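Local coordinates for 3-oxoacyl-[acyl-carrier-protein] synthase 3 (Micrococcus luteus NCTC 2665, PDB 4EWP) that probably catalyses the condensation that initiates fatty acid synthesis, adding two carbons from malonyl-ACP to an acetyl group supplied by acetyl-CoA, at residues E59-V62 with P63-A66; A70-A73 with L74-G78; N278-I281 with I282-A286; M316-L319 with L320-P324. One frame throughout, in Å; residues are numbered along the deposited sequence.

How the contacts relate
All four contacts are local, within a helix or at its end, and partly buried, with apolar residues (V62, A73, I281, L319) inward; R280 in contact 3 and E322 in contact 4 lie on the exposed side. Contacts 1 and 2 share helix 62-76: contact 1 caps its start, where a hydroxyl meets a backbone N-H, and contact 2 has a salt bridge along its last turns and a Schellman motif at its end. Contacts 2, 3 and 4 each carry an arginine-glutamate pair four residues apart, while contact 1 has none. Contacts 2 and 4 touch through E72 and H317. Contact 3 stands apart; its first residues fall within the predicted ACP-binding segment, near predicted active-site residues.

Contact 1: E59-V62 with P63-A66; sequences EETV and PVMA
T61 overlaps V64 at the start of helix 62-76: T61 OG1 lies 3.3 Å from the V64 CG2 methyl, and the two side chains cross at about a right angle. The same oxygen accepts a hydrogen bond from V64 N, 3.2 Å from OG1 with an N-H...O angle of 163°, which makes T61 the N-cap. A first helical turn has N-H groups without a preceding carbonyl to meet them, and threonine suits the place because its short side chain can fold back. With chi1 at 57°, OG1 sits between the backbone N and the carbonyl carbon and is thereby brought round to V64 N. The regular helical bonds then begin, M65 N to T61 O at 3.0 Å and A66 N to V62 O at 2.9 Å. P63 fits this first turn because a proline has no N-H to satisfy; its ring carbon CD lies 3.3 Å from V62 CB, as the Val-Pro bond dictates. M65 runs back along the cap, its CG 3.3 Å from T61 O and its chain bent at chi3 to bring CE near E60 O. E60 itself is the centre of an inverse gamma turn, and its carboxylate is taken up by Y22 OH and T57 N. On the inner side, the branched V62 packs on V150 and the small A66 on V148, both of strand 144-152, while T61 and M65 lie against R152 at that strand's end. P63 and A66 also meet helix 101-108, through L104 and V105, and helix 62-76 thus begins in contact with both elements.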
loop_
_atom_site.group_PDB
_atom_site.type_symbol
_atom_site.label_atom_id
_atom_site.label_comp_id
_atom_site.label_asym_id
_atom_site.label_seq_id
_atom_site.Cartn_x
_atom_site.Cartn_y
_atom_site.Cartn_z
ATOM N N GLU A 59 12.334 -1.958 -20.365
ATOM C CA GLU A 59 11.157 -2.796 -20.618
ATOM C C GLU A 59 10.770 -3.641 -19.405
ATOM O O GLU A 59 9.605 -4.038 -19.250
ATOM C CB GLU A 59 11.384 -3.733 -21.819
ATOM C CG GLU A 59 11.472 -3.042 -23.166
ATOM C CD GLU A 59 12.771 -2.268 -23.351
ATOM O OE1 GLU A 59 13.827 -2.735 -22.857
ATOM O OE2 GLU A 59 12.736 -1.189 -23.989
ATOM N N GLU A 60 11.753 -3.936 -18.561
ATOM C CA GLU A 60 11.519 -4.755 -17.373
ATOM C C GLU A 60 10.967 -3.915 -16.230
ATOM O O GLU A 60 11.674 -3.613 -15.255
ATOM C CB GLU A 60 12.804 -5.455 -16.947
ATOM C CG GLU A 60 13.202 -6.569 -17.881
ATOM C CD GLU A 60 14.539 -7.156 -17.528
ATOM O OE1 GLU A 60 15.525 -6.383 -17.439
ATOM O OE2 GLU A 60 14.589 -8.387 -17.324
ATOM N N THR A 61 9.704 -3.526 -16.374
ATOM C CA THR A 61 9.055 -2.659 -15.408
ATOM C C THR A 61 8.647 -3.451 -14.176
ATOM O O THR A 61 8.753 -4.684 -14.136
ATOM C CB THR A 61 7.784 -2.036 -16.012
ATOM O OG1 THR A 61 6.913 -3.085 -16.452
ATOM C CG2 THR A 61 8.130 -1.128 -17.204
ATOM N N VAL A 62 8.171 -2.746 -13.167
ATOM C CA VAL A 62 7.620 -3.421 -12.004
ATOM C C VAL A 62 6.518 -4.444 -12.395
ATOM O O VAL A 62 6.554 -5.591 -11.964
ATOM C CB VAL A 62 7.165 -2.390 -10.938
ATOM C CG1 VAL A 62 6.319 -3.047 -9.829
ATOM C CG2 VAL A 62 8.392 -1.681 -10.357
ATOM N N PRO A 63 5.545 -4.037 -13.225
ATOM C CA PRO A 63 4.507 -5.009 -13.596
ATOM C C PRO A 63 5.017 -6.187 -14.428
ATOM O O PRO A 63 4.519 -7.297 -14.253
ATOM C CB PRO A 63 3.513 -4.171 -14.417
ATOM C CG PRO A 63 3.677 -2.772 -13.870
ATOM C CD PRO A 63 5.167 -2.656 -13.588
ATOM N N VAL A 64 5.966 -5.945 -15.331
ATOM C CA VAL A 64 6.556 -7.017 -16.104
ATOM C C VAL A 64 7.230 -8.049 -15.188
ATOM O O VAL A 64 6.964 -9.251 -15.285
ATOM C CB VAL A 64 7.559 -6.473 -17.129
ATOM C CG1 VAL A 64 8.455 -7.594 -17.662
ATOM C CG2 VAL A 64 6.804 -5.821 -18.272
ATOM N N MET A 65 8.089 -7.569 -14.294
ATOM C CA MET A 65 8.814 -8.440 -13.369
ATOM C C MET A 65 7.856 -9.157 -12.405
ATOM O O MET A 65 8.001 -10.360 -12.166
ATOM C CB MET A 65 9.885 -7.648 -12.596
ATOM C CG MET A 65 10.976 -7.038 -13.510
ATOM S SD MET A 65 12.417 -6.503 -12.572
ATOM C CE MET A 65 11.806 -5.020 -11.760
ATOM N N ALA A 66 6.875 -8.423 -11.870
ATOM C CA ALA A 66 5.924 -9.007 -10.934
ATOM C C ALA A 66 5.166 -10.152 -11.589
ATOM O O ALA A 66 4.897 -11.180 -10.967
ATOM C CB ALA A 66 4.951 -7.938 -10.415
#

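Contact 2: A70-A73 with L74-G78; sequences AREA and LERAG
E72 and R76, one helical turn apart, form a salt bridge in which E72 OE2 lies 2.9 Å from R76 NH2. OE2 also accepts a hydrogen bond from H317 NE2 of helix 311-322, its strongest partner, and OE1 takes one from A21 N. R76 NE stands 3.1 Å from E72 OE2, and the carboxylate and guanidinium planes are 81° apart, so the two groups do not meet flat. Both chains run side by side and extended; E72 has CG opposite its backbone nitrogen (chi1 -179°), which carries the carboxylate along R76. Beneath them run helical bonds such as R76 N to E72 O at 3.0 Å. L74 CG rests 3.4 Å from A70 O, and the leucine packs on I176, L79 and L84, while A73 is small enough to let the helix lie close to strand 170-180. A77 N to A73 O is a last helical bond; in the Schellman motif that follows, G78 N turns back to E75 O, with phi of G78 at 67°, a conformation glycine adopts easily. Shared by R76 and H317, the glutamate would probably stay ionised; its pull on H317 is opposed by nearby R76, so the histidine's charge is not settled.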
loop_
_atom_site.group_PDB
_atom_site.type_symbol
_atom_site.label_atom_id
_atom_site.label_comp_id
_atom_site.label_asym_id
_atom_site.label_seq_id
_atom_site.Cartn_x
_atom_site.Cartn_y
_atom_site.Cartn_z
ATOM N N ALA A 70 5.030 -13.948 -10.577
ATOM C CA ALA A 70 3.693 -14.463 -10.289
ATOM C C ALA A 70 3.413 -15.717 -11.097
ATOM O O ALA A 70 2.888 -16.693 -10.571
ATOM C CB ALA A 70 2.626 -13.420 -10.579
ATOM N N ARG A 71 3.744 -15.697 -12.382
ATOM C CA ARG A 71 3.460 -16.871 -13.212
ATOM C C ARG A 71 4.242 -18.121 -12.780
ATOM O O ARG A 71 3.698 -19.224 -12.801
ATOM C CB ARG A 71 3.685 -16.586 -14.699
ATOM C CG ARG A 71 2.779 -15.512 -15.274
ATOM C CD ARG A 71 2.764 -15.612 -16.796
ATOM N NE ARG A 71 2.445 -14.348 -17.456
ATOM C CZ ARG A 71 1.227 -13.998 -17.850
ATOM N NH1 ARG A 71 0.199 -14.812 -17.633
ATOM N NH2 ARG A 71 1.034 -12.836 -18.456
ATOM N N GLU A 72 5.509 -17.959 -12.396
ATOM C CA GLU A 72 6.268 -19.119 -11.921
ATOM C C GLU A 72 5.627 -19.730 -10.673
ATOM O O GLU A 72 5.521 -20.955 -10.542
ATOM C CB GLU A 72 7.731 -18.784 -11.630
ATOM C CG GLU A 72 8.484 -20.014 -11.168
ATOM C CD GLU A 72 9.956 -19.784 -10.957
ATOM O OE1 GLU A 72 10.409 -18.628 -11.055
ATOM O OE2 GLU A 72 10.652 -20.777 -10.689
ATOM N N ALA A 73 5.185 -18.866 -9.766
ATOM C CA ALA A 73 4.550 -19.310 -8.530
ATOM C C ALA A 73 3.269 -20.071 -8.845
ATOM O O ALA A 73 2.998 -21.126 -8.277
ATOM C CB ALA A 73 4.257 -18.120 -7.622
ATOM N N LEU A 74 2.493 -19.533 -9.776
ATOM C CA LEU A 74 1.240 -20.154 -10.173
ATOM C C LEU A 74 1.482 -21.552 -10.734
ATOM O O LEU A 74 0.794 -22.512 -10.370
ATOM C CB LEU A 74 0.543 -19.288 -11.204
ATOM C CG LEU A 74 -0.248 -18.116 -10.629
ATOM C CD1 LEU A 74 -0.742 -17.188 -11.749
ATOM C CD2 LEU A 74 -1.422 -18.624 -9.778
ATOM N N GLU A 75 2.469 -21.663 -11.622
ATOM C CA GLU A 75 2.812 -22.945 -12.237
ATOM C C GLU A 75 3.291 -23.984 -11.197
ATOM O O GLU A 75 2.885 -25.154 -11.221
ATOM C CB GLU A 75 3.858 -22.741 -13.334
ATOM C CG GLU A 75 4.306 -24.041 -13.988
ATOM C CD GLU A 75 5.492 -23.865 -14.926
ATOM O OE1 GLU A 75 6.291 -22.925 -14.702
ATOM O OE2 GLU A 75 5.629 -24.668 -15.878
ATOM N N ARG A 76 4.145 -23.552 -10.277
ATOM C CA ARG A 76 4.635 -24.443 -9.223
ATOM C C ARG A 76 3.561 -24.860 -8.232
ATOM O O ARG A 76 3.661 -25.913 -7.627
ATOM C CB ARG A 76 5.776 -23.786 -8.459
ATOM C CG ARG A 76 7.089 -23.752 -9.207
ATOM C CD ARG A 76 8.117 -23.114 -8.318
ATOM N NE ARG A 76 9.409 -23.042 -8.967
ATOM C CZ ARG A 76 10.555 -22.979 -8.305
ATOM N NH1 ARG A 76 10.546 -22.985 -6.978
ATOM N NH2 ARG A 76 11.703 -22.918 -8.967
ATOM N N ALA A 77 2.542 -24.019 -8.061
ATOM C CA ALA A 77 1.424 -24.339 -7.184
ATOM C C ALA A 77 0.358 -25.205 -7.884
ATOM O O ALA A 77 -0.596 -25.668 -7.253
ATOM C CB ALA A 77 0.803 -23.041 -6.640
ATOM N N GLY A 78 0.522 -25.447 -9.180
ATOM C CA GLY A 78 -0.499 -26.156 -9.937
ATOM C C GLY A 78 -1.793 -25.347 -10.056
ATOM O O GLY A 78 -2.874 -25.908 -10.183
#

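Contact 3: N278-I281 with I282-A286; sequences NMRI and IDEFA
R280 meets E284 at the edge of its guanidinium: E284 OE1 lies only 8° out of that plane, while the carboxylate plane is turned 77° from it. The pair sits on helix 279-288 of a beta-alpha-beta unit, between strands 269-274 and 296-297, and R280 is the last arginine of the predicted ACP-binding segment, thought to be needed for the weak association with ACP. R280 NH1 gives E284 OE1 a hydrogen bond modelled at 2.5 Å, shorter than usual (165°), using the oxygen's anti lone pair, and NH2 adds a weak one. Both chains bend at chi2, which folds the two ends together. Were E284 an alanine, the R280 guanidinium would probably lose this carboxylate and be freer to turn. The other flat group, the F285 ring, stacks edge-to-face with F272 of strand 269-274. At the helix start N278 is the N-cap: OD1 accepts I281 N at 3.3 Å and, weakly, R280 N. Its side chain lies about 6 Å from that of N306, a predicted active-site residue. D283 holds R299 in a salt bridge, with M279 CG 3.9 Å from D283 OD2. I282 suits the buried side, packing on V297 and I301; its CG1 rests 3.3 Å from N278 O.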
loop_
_atom_site.group_PDB
_atom_site.type_symbol
_atom_site.label_atom_id
_atom_site.label_comp_id
_atom_site.label_asym_id
_atom_site.label_seq_id
_atom_site.Cartn_x
_atom_site.Cartn_y
_atom_site.Cartn_z
ATOM N N ASN A 278 22.865 -6.576 3.262
ATOM C CA ASN A 278 24.297 -6.377 3.310
ATOM C C ASN A 278 24.953 -7.636 3.876
ATOM O O ASN A 278 24.510 -8.168 4.894
ATOM C CB ASN A 278 24.566 -5.172 4.200
ATOM C CG ASN A 278 26.012 -4.854 4.317
ATOM O OD1 ASN A 278 26.772 -5.615 4.901
ATOM N ND2 ASN A 278 26.410 -3.703 3.791
ATOM N N MET A 279 25.984 -8.148 3.213
ATOM C CA MET A 279 26.570 -9.410 3.666
ATOM C C MET A 279 27.031 -9.304 5.115
ATOM O O MET A 279 26.881 -10.241 5.907
ATOM C CB MET A 279 27.738 -9.835 2.788
ATOM C CG MET A 279 28.205 -11.250 3.077
ATOM S SD MET A 279 27.010 -12.449 2.482
ATOM C CE MET A 279 27.491 -12.513 0.756
ATOM N N ARG A 280 27.600 -8.156 5.452
ATOM C CA ARG A 280 28.044 -7.887 6.815
ATOM C C ARG A 280 26.871 -7.975 7.802
ATOM O O ARG A 280 26.986 -8.570 8.882
ATOM C CB ARG A 280 28.737 -6.524 6.868
ATOM C CG ARG A 280 29.067 -6.040 8.264
ATOM C CD ARG A 280 29.992 -7.015 8.996
ATOM N NE ARG A 280 30.404 -6.515 10.312
ATOM C CZ ARG A 280 30.132 -7.131 11.461
ATOM N NH1 ARG A 280 29.461 -8.274 11.452
ATOM N NH2 ARG A 280 30.534 -6.616 12.617
ATOM N N ILE A 281 25.733 -7.393 7.428
ATOM C CA ILE A 281 24.546 -7.527 8.269
ATOM C C ILE A 281 24.104 -8.998 8.391
ATOM O O ILE A 281 23.826 -9.488 9.492
ATOM C CB ILE A 281 23.379 -6.670 7.770
ATOM C CG1 ILE A 281 23.652 -5.193 8.078
ATOM C CG2 ILE A 281 22.083 -7.124 8.427
ATOM C CD1 ILE A 281 22.631 -4.233 7.499
ATOM N N ILE A 282 24.039 -9.696 7.259
ATOM C CA ILE A 282 23.640 -11.101 7.252
ATOM C C ILE A 282 24.526 -11.947 8.173
ATOM O O ILE A 282 24.015 -12.701 9.008
ATOM C CB ILE A 282 23.672 -11.699 5.833
ATOM C CG1 ILE A 282 22.698 -10.974 4.906
ATOM C CG2 ILE A 282 23.339 -13.191 5.871
ATOM C CD1 ILE A 282 22.788 -11.462 3.463
ATOM N N ASP A 283 25.847 -11.837 8.016
ATOM C CA ASP A 283 26.772 -12.610 8.850
ATOM C C ASP A 283 26.583 -12.350 10.349
ATOM O O ASP A 283 26.445 -13.284 11.134
ATOM C CB ASP A 283 28.225 -12.312 8.482
ATOM C CG ASP A 283 28.574 -12.743 7.078
ATOM O OD1 ASP A 283 27.779 -13.483 6.475
ATOM O OD2 ASP A 283 29.650 -12.349 6.582
ATOM N N GLU A 284 26.583 -11.076 10.736
ATOM C CA GLU A 284 26.522 -10.700 12.141
ATOM C C GLU A 284 25.191 -11.153 12.738
ATOM O O GLU A 284 25.124 -11.609 13.888
ATOM C CB GLU A 284 26.708 -9.188 12.285
ATOM C CG GLU A 284 27.071 -8.727 13.679
ATOM C CD GLU A 284 28.238 -9.496 14.264
ATOM O OE1 GLU A 284 29.343 -9.446 13.684
ATOM O OE2 GLU A 284 28.042 -10.160 15.305
ATOM N N PHE A 285 24.144 -11.040 11.925
ATOM C CA PHE A 285 22.805 -11.508 12.266
ATOM C C PHE A 285 22.797 -13.024 12.555
ATOM O O PHE A 285 22.373 -13.472 13.624
ATOM C CB PHE A 285 21.878 -11.169 11.095
ATOM C CG PHE A 285 20.446 -10.976 11.475
ATOM C CD1 PHE A 285 19.619 -10.188 10.687
ATOM C CD2 PHE A 285 19.917 -11.591 12.596
ATOM C CE1 PHE A 285 18.287 -10.005 11.016
ATOM C CE2 PHE A 285 18.584 -11.419 12.935
ATOM C CZ PHE A 285 17.766 -10.623 12.144
ATOM N N ALA A 286 23.288 -13.808 11.604
ATOM C CA ALA A 286 23.381 -15.255 11.774
ATOM C C ALA A 286 24.159 -15.630 13.029
ATOM O O ALA A 286 23.789 -16.563 13.737
ATOM C CB ALA A 286 24.020 -15.898 10.530
#

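Contact 4: M316-L319 with L320-P324; sequences MHRL and LEENP
L320 and M316 lie side by side and point the same way, with M316 CG 4.1 Å from L320 CD1. The L320 branch also rests on the backbone, its CG 3.5 Å from M316 O, and the leucine packs outward on V19 and L326. L319, the other deeply covered residue, turns its branched end to A271 and I273 of strand 269-274, as suits the buried side of helix 311-322. Its carbonyl O takes N323 N at 2.8 Å as the chain leaves the helix. On the polar side stands R318, extended throughout (chi1 179°). Its NE gives E322 OE2 a hydrogen bond of 2.7 Å at 176°, part of a salt bridge; OE2 lies in the guanidinium plane, but NE meets it from 38° above the carboxylate plane. R318 NH1 also forms salt bridges with D300 and D303. A leucine in place of R318 would probably leave these three carboxylates without this shared guanidinium. E321, one turn on from H317, has OE2 3.7 Å from H317 CE1, while H317 NE2 is bonded to E72 of helix 62-76. With NE facing E322 and NH1 facing two aspartates, the guanidinium probably offsets the mutual repulsion of the three carboxylates and so would favour their ionised forms.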
loop_
_atom_site.group_PDB
_atom_site.type_symbol
_atom_site.label_atom_id
_atom_site.label_comp_id
_atom_site.label_asym_id
_atom_site.label_seq_id
_atom_site.Cartn_x
_atom_site.Cartn_y
_atom_site.Cartn_z
ATOM N N MET A 316 14.833 -17.230 -1.108
ATOM C CA MET A 316 14.152 -18.484 -0.792
ATOM C C MET A 316 14.129 -19.365 -2.028
ATOM O O MET A 316 14.396 -20.577 -1.961
ATOM C CB MET A 316 12.716 -18.217 -0.345
ATOM C CG MET A 316 11.978 -19.475 0.048
ATOM S SD MET A 316 10.226 -19.168 0.267
ATOM C CE MET A 316 10.255 -18.044 1.667
ATOM N N HIS A 317 13.807 -18.740 -3.158
ATOM C CA HIS A 317 13.772 -19.426 -4.441
ATOM C C HIS A 317 15.130 -20.046 -4.766
ATOM O O HIS A 317 15.210 -21.199 -5.204
ATOM C CB HIS A 317 13.339 -18.460 -5.537
ATOM C CG HIS A 317 13.192 -19.085 -6.891
ATOM N ND1 HIS A 317 14.263 -19.290 -7.738
ATOM C CD2 HIS A 317 12.092 -19.502 -7.569
ATOM C CE1 HIS A 317 13.833 -19.833 -8.865
ATOM N NE2 HIS A 317 12.517 -19.961 -8.792
ATOM N N ARG A 318 16.199 -19.292 -4.546
ATOM C CA ARG A 318 17.531 -19.806 -4.812
ATOM C C ARG A 318 17.903 -20.918 -3.837
ATOM O O ARG A 318 18.541 -21.888 -4.221
ATOM C CB ARG A 318 18.577 -18.696 -4.767
ATOM C CG ARG A 318 20.000 -19.196 -5.009
ATOM C CD ARG A 318 20.980 -18.044 -5.044
ATOM N NE ARG A 318 22.346 -18.490 -5.311
ATOM C CZ ARG A 318 23.386 -17.673 -5.458
ATOM N NH1 ARG A 318 23.218 -16.362 -5.371
ATOM N NH2 ARG A 318 24.595 -18.169 -5.690
ATOM N N LEU A 319 17.503 -20.779 -2.579
ATOM C CA LEU A 319 17.787 -21.806 -1.586
ATOM C C LEU A 319 17.205 -23.149 -2.008
ATOM O O LEU A 319 17.852 -24.194 -1.871
ATOM C CB LEU A 319 17.211 -21.397 -0.231
ATOM C CG LEU A 319 18.214 -21.385 0.914
ATOM C CD1 LEU A 319 19.515 -20.751 0.445
ATOM C CD2 LEU A 319 17.662 -20.653 2.124
ATOM N N LEU A 320 15.975 -23.120 -2.521
ATOM C CA LEU A 320 15.264 -24.348 -2.869
ATOM C C LEU A 320 15.807 -24.994 -4.132
ATOM O O LEU A 320 15.849 -26.219 -4.237
ATOM C CB LEU A 320 13.771 -24.087 -3.005
ATOM C CG LEU A 320 13.138 -23.837 -1.636
ATOM C CD1 LEU A 320 11.789 -23.129 -1.735
ATOM C CD2 LEU A 320 13.055 -25.141 -0.836
ATOM N N GLU A 321 16.222 -24.184 -5.097
ATOM C CA GLU A 321 16.849 -24.754 -6.271
ATOM C C GLU A 321 18.148 -25.452 -5.882
ATOM O O GLU A 321 18.375 -26.596 -6.264
ATOM C CB GLU A 321 17.089 -23.699 -7.342
ATOM C CG GLU A 321 15.923 -23.544 -8.298
ATOM C CD GLU A 321 16.331 -22.866 -9.586
ATOM O OE1 GLU A 321 17.511 -22.458 -9.689
ATOM O OE2 GLU A 321 15.475 -22.744 -10.492
ATOM N N GLU A 322 18.981 -24.777 -5.095
ATOM C CA GLU A 322 20.284 -25.320 -4.727
ATOM C C GLU A 322 20.202 -26.489 -3.725
ATOM O O GLU A 322 21.079 -27.360 -3.712
ATOM C CB GLU A 322 21.204 -24.208 -4.219
ATOM C CG GLU A 322 21.689 -23.280 -5.327
ATOM C CD GLU A 322 22.425 -22.047 -4.811
ATOM O OE1 GLU A 322 22.649 -21.931 -3.583
ATOM O OE2 GLU A 322 22.778 -21.185 -5.643
ATOM N N ASN A 323 19.154 -26.504 -2.900
ATOM C CA ASN A 323 18.919 -27.587 -1.936
ATOM C C ASN A 323 17.434 -28.014 -1.884
ATOM O O ASN A 323 16.715 -27.678 -0.933
ATOM C CB ASN A 323 19.386 -27.202 -0.515
ATOM C CG ASN A 323 20.542 -26.189 -0.499
ATOM O OD1 ASN A 323 20.366 -25.008 -0.838
ATOM N ND2 ASN A 323 21.717 -26.636 -0.053
ATOM N N PRO A 324 16.974 -28.761 -2.902
ATOM C CA PRO A 324 15.564 -29.167 -2.994
ATOM C C PRO A 324 15.022 -29.844 -1.734
ATOM O O PRO A 324 13.814 -29.813 -1.493
ATOM C CB PRO A 324 15.562 -30.147 -4.172
ATOM C CG PRO A 324 16.670 -29.668 -5.040
ATOM C CD PRO A 324 17.749 -29.225 -4.069
#